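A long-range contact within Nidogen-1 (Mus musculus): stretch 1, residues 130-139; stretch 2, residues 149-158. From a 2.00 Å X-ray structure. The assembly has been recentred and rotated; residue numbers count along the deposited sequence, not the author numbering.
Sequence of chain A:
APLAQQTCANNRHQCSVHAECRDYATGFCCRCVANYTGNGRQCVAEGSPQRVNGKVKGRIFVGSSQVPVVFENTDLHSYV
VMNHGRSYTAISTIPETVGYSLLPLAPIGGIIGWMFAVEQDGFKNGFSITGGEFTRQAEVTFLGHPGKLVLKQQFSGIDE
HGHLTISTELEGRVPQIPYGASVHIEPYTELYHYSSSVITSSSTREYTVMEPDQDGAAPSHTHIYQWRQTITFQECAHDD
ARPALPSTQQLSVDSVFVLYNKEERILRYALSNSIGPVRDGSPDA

Stretch 1, residues 130-139: TGGEFTRQAE
Stretch 2, residues 149-158: LVLKQQFSGI

The strand beginning at Glu133 runs antiparallel to that of Leu149 and the residues after it, their axes 4.7 Å apart at closest approach and their directions 170° apart. The register pairs Glu133 with Ser156 and proceeds residue by residue to Glu139 with Val150. Phe134-Phe155, Arg136-Gln153 and Ala138-Leu151 are the hydrogen-bonded pairs, each closed by two backbone bonds: Phe134 N to Phe155 O (3.2 Å) and Phe155 N to Phe134 O (2.9 Å); Arg136 N to Gln153 O (2.8 Å) and Gln153 N to Arg136 O (3.0 Å); Ala138 N to Leu151 O (2.9 Å) and Leu151 N to Ala138 O (2.8 Å). Strand phi/psi values are extended, near -120/130, with Phe134 stretched further to -166/168; psi falls to 97 at Glu133 and to 33 at Ser156.

The side chains of these three pairs share the buried face, where Arg136, Phe155 and Phe134 cover the most surface. Phe134 (chi1 p, 66°; chi2 96°) and Phe155 (chi1 m, -61°; chi2 72°) bring their rings into an offset stack, centroids 3.9 Å apart and planes at 13°, with CE1 of Phe134 3.4 Å from CE1 of Phe155. Arg136, all-trans through chi3, lays its aliphatic part along this face: CB meets the edge of the Phe155 ring, and CD lies 3.8 Å from Leu151 CD2. Its NE, NH1 and NH2 are all hydrogen-bonded elsewhere in the structure, so these buried donors are satisfied. Ala138 CB packs against Leu151 (chi1 t, chi2 t), 3.9 Å from its CD2.

On the more exposed face, Thr135 (chi1 m) donates from OG1 to Gln154 OE1 (2.5 Å); Gln154 (chi1 t, chi2 p) folds its amide back to accept.

Before the first strand, a type I' turn spans Thr130 to Glu133. Gly131 (68/18) and Gly132 (74/19) supply its positive phi angles, and Gly157 (73/-164) adds a further backbone hydrogen bond, N to Gly132 O (2.9 Å).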

# COMPACT_ATOMS: atom_id res chain seq x y z
N THR A 130 11.29 2.11 -10.83
CA THR A 130 12.31 1.32 -10.13
C THR A 130 12.28 -0.20 -10.27
O THR A 130 13.26 -0.88 -9.92
CB THR A 130 12.27 1.58 -8.61
OG1 THR A 130 11.11 0.94 -8.06
CG2 THR A 130 12.18 3.08 -8.31
N GLY A 131 11.18 -0.75 -10.76
CA GLY A 131 11.09 -2.20 -10.89
C GLY A 131 11.04 -2.85 -9.51
O GLY A 131 11.31 -4.05 -9.37
N GLY A 132 10.71 -2.07 -8.49
CA GLY A 132 10.63 -2.62 -7.15
C GLY A 132 11.99 -2.90 -6.53
O GLY A 132 12.10 -3.69 -5.59
N GLU A 133 13.03 -2.27 -7.08
CA GLU A 133 14.39 -2.42 -6.57
C GLU A 133 14.83 -1.02 -6.15
O GLU A 133 15.26 -0.23 -6.99
CB GLU A 133 15.32 -2.95 -7.66
CG GLU A 133 14.94 -4.33 -8.22
CD GLU A 133 15.75 -4.71 -9.46
OE1 GLU A 133 15.77 -3.94 -10.44
OE2 GLU A 133 16.36 -5.79 -9.45
N PHE A 134 14.72 -0.70 -4.87
CA PHE A 134 15.11 0.63 -4.39
C PHE A 134 15.22 0.69 -2.88
O PHE A 134 14.81 -0.23 -2.17
CB PHE A 134 14.11 1.69 -4.89
CG PHE A 134 12.71 1.56 -4.30
CD1 PHE A 134 12.33 2.32 -3.19
CD2 PHE A 134 11.77 0.71 -4.88
CE1 PHE A 134 11.04 2.24 -2.68
CE2 PHE A 134 10.47 0.61 -4.37
CZ PHE A 134 10.10 1.38 -3.26
N THR A 135 15.80 1.78 -2.39
CA THR A 135 15.95 2.01 -0.95
C THR A 135 15.16 3.26 -0.60
O THR A 135 15.21 4.26 -1.33
CB THR A 135 17.43 2.26 -0.56
OG1 THR A 135 18.22 1.12 -0.91
CG2 THR A 135 17.54 2.51 0.94
N ARG A 136 14.44 3.21 0.51
CA ARG A 136 13.65 4.34 0.98
C ARG A 136 14.11 4.76 2.37
O ARG A 136 14.06 3.96 3.31
CB ARG A 136 12.16 3.96 1.05
CG ARG A 136 11.24 5.10 1.54
CD ARG A 136 9.97 4.58 2.22
NE ARG A 136 8.95 5.62 2.38
CZ ARG A 136 7.79 5.45 3.01
NH1 ARG A 136 7.49 4.28 3.56
NH2 ARG A 136 6.91 6.45 3.06
N GLN A 137 14.58 6.00 2.50
CA GLN A 137 15.00 6.53 3.79
C GLN A 137 13.95 7.58 4.14
O GLN A 137 13.77 8.53 3.38
CB GLN A 137 16.36 7.24 3.70
CG GLN A 137 17.53 6.39 3.22
CD GLN A 137 18.79 7.23 3.02
OE1 GLN A 137 19.39 7.70 4.00
NE2 GLN A 137 19.19 7.42 1.77
N ALA A 138 13.25 7.41 5.26
CA ALA A 138 12.23 8.38 5.64
C ALA A 138 12.32 8.81 7.10
O ALA A 138 12.82 8.07 7.96
CB ALA A 138 10.84 7.82 5.36
N GLU A 139 11.84 10.02 7.38
CA GLU A 139 11.83 10.55 8.74
C GLU A 139 10.51 11.27 8.95
O GLU A 139 9.97 11.87 8.02
CB GLU A 139 12.98 11.54 8.95
CG GLU A 139 14.36 10.94 8.95
CD GLU A 139 15.42 11.95 9.33
OE1 GLU A 139 16.62 11.59 9.33
OE2 GLU A 139 15.06 13.10 9.65
N LEU A 149 10.89 9.89 14.35
CA LEU A 149 10.92 8.47 14.01
C LEU A 149 11.65 8.31 12.68
O LEU A 149 11.37 9.04 11.72
CB LEU A 149 9.51 7.90 13.89
CG LEU A 149 9.49 6.40 13.56
CD1 LEU A 149 9.98 5.60 14.76
CD2 LEU A 149 8.08 5.97 13.19
N VAL A 150 12.58 7.36 12.63
CA VAL A 150 13.34 7.10 11.41
C VAL A 150 12.93 5.75 10.82
O VAL A 150 12.85 4.75 11.52
CB VAL A 150 14.86 7.07 11.70
CG1 VAL A 150 15.61 6.63 10.45
CG2 VAL A 150 15.33 8.44 12.14
N LEU A 151 12.69 5.75 9.51
CA LEU A 151 12.29 4.54 8.80
C LEU A 151 13.24 4.22 7.65
O LEU A 151 13.67 5.12 6.92
CB LEU A 151 10.87 4.72 8.25
CG LEU A 151 10.32 3.68 7.26
CD1 LEU A 151 8.81 3.77 7.25
CD2 LEU A 151 10.87 3.91 5.86
N LYS A 152 13.59 2.94 7.51
CA LYS A 152 14.44 2.50 6.41
C LYS A 152 13.82 1.25 5.80
O LYS A 152 13.53 0.29 6.51
CB LYS A 152 15.86 2.18 6.88
CG LYS A 152 16.79 1.80 5.73
CD LYS A 152 18.25 1.77 6.15
CE LYS A 152 19.16 1.54 4.94
NZ LYS A 152 20.61 1.59 5.30
N GLN A 153 13.58 1.29 4.49
CA GLN A 153 12.98 0.15 3.80
C GLN A 153 13.77 -0.20 2.54
O GLN A 153 14.14 0.68 1.76
CB GLN A 153 11.52 0.46 3.43
CG GLN A 153 10.53 0.30 4.59
CD GLN A 153 9.13 0.83 4.27
OE1 GLN A 153 8.12 0.32 4.78
NE2 GLN A 153 9.07 1.86 3.44
N GLN A 154 14.03 -1.49 2.37
CA GLN A 154 14.76 -1.98 1.21
C GLN A 154 13.87 -2.90 0.39
O GLN A 154 13.28 -3.84 0.92
CB GLN A 154 16.02 -2.73 1.65
CG GLN A 154 16.83 -3.31 0.49
CD GLN A 154 17.38 -2.24 -0.45
OE1 GLN A 154 17.94 -1.24 -0.01
NE2 GLN A 154 17.22 -2.46 -1.75
N PHE A 155 13.78 -2.62 -0.91
CA PHE A 155 12.97 -3.41 -1.83
C PHE A 155 13.94 -4.14 -2.77
O PHE A 155 14.81 -3.51 -3.38
CB PHE A 155 12.04 -2.50 -2.63
CG PHE A 155 11.07 -1.72 -1.77
CD1 PHE A 155 11.50 -0.67 -0.97
CD2 PHE A 155 9.72 -2.05 -1.76
CE1 PHE A 155 10.61 0.05 -0.18
CE2 PHE A 155 8.81 -1.34 -0.97
CZ PHE A 155 9.26 -0.29 -0.18
N SER A 156 13.77 -5.45 -2.88
CA SER A 156 14.68 -6.26 -3.69
C SER A 156 14.10 -6.98 -4.90
O SER A 156 14.55 -8.08 -5.24
CB SER A 156 15.37 -7.29 -2.78
OG SER A 156 15.84 -6.67 -1.59
N GLY A 157 13.10 -6.38 -5.54
CA GLY A 157 12.49 -6.98 -6.71
C GLY A 157 11.60 -8.18 -6.44
O GLY A 157 11.18 -8.42 -5.31
N ILE A 158 11.32 -8.93 -7.50
CA ILE A 158 10.48 -10.12 -7.42
C ILE A 158 11.35 -11.33 -7.11
O ILE A 158 12.30 -11.62 -7.84
CB ILE A 158 9.74 -10.36 -8.75
CG1 ILE A 158 8.95 -9.10 -9.13
CG2 ILE A 158 8.80 -11.55 -8.63
CD1 ILE A 158 8.37 -9.14 -10.53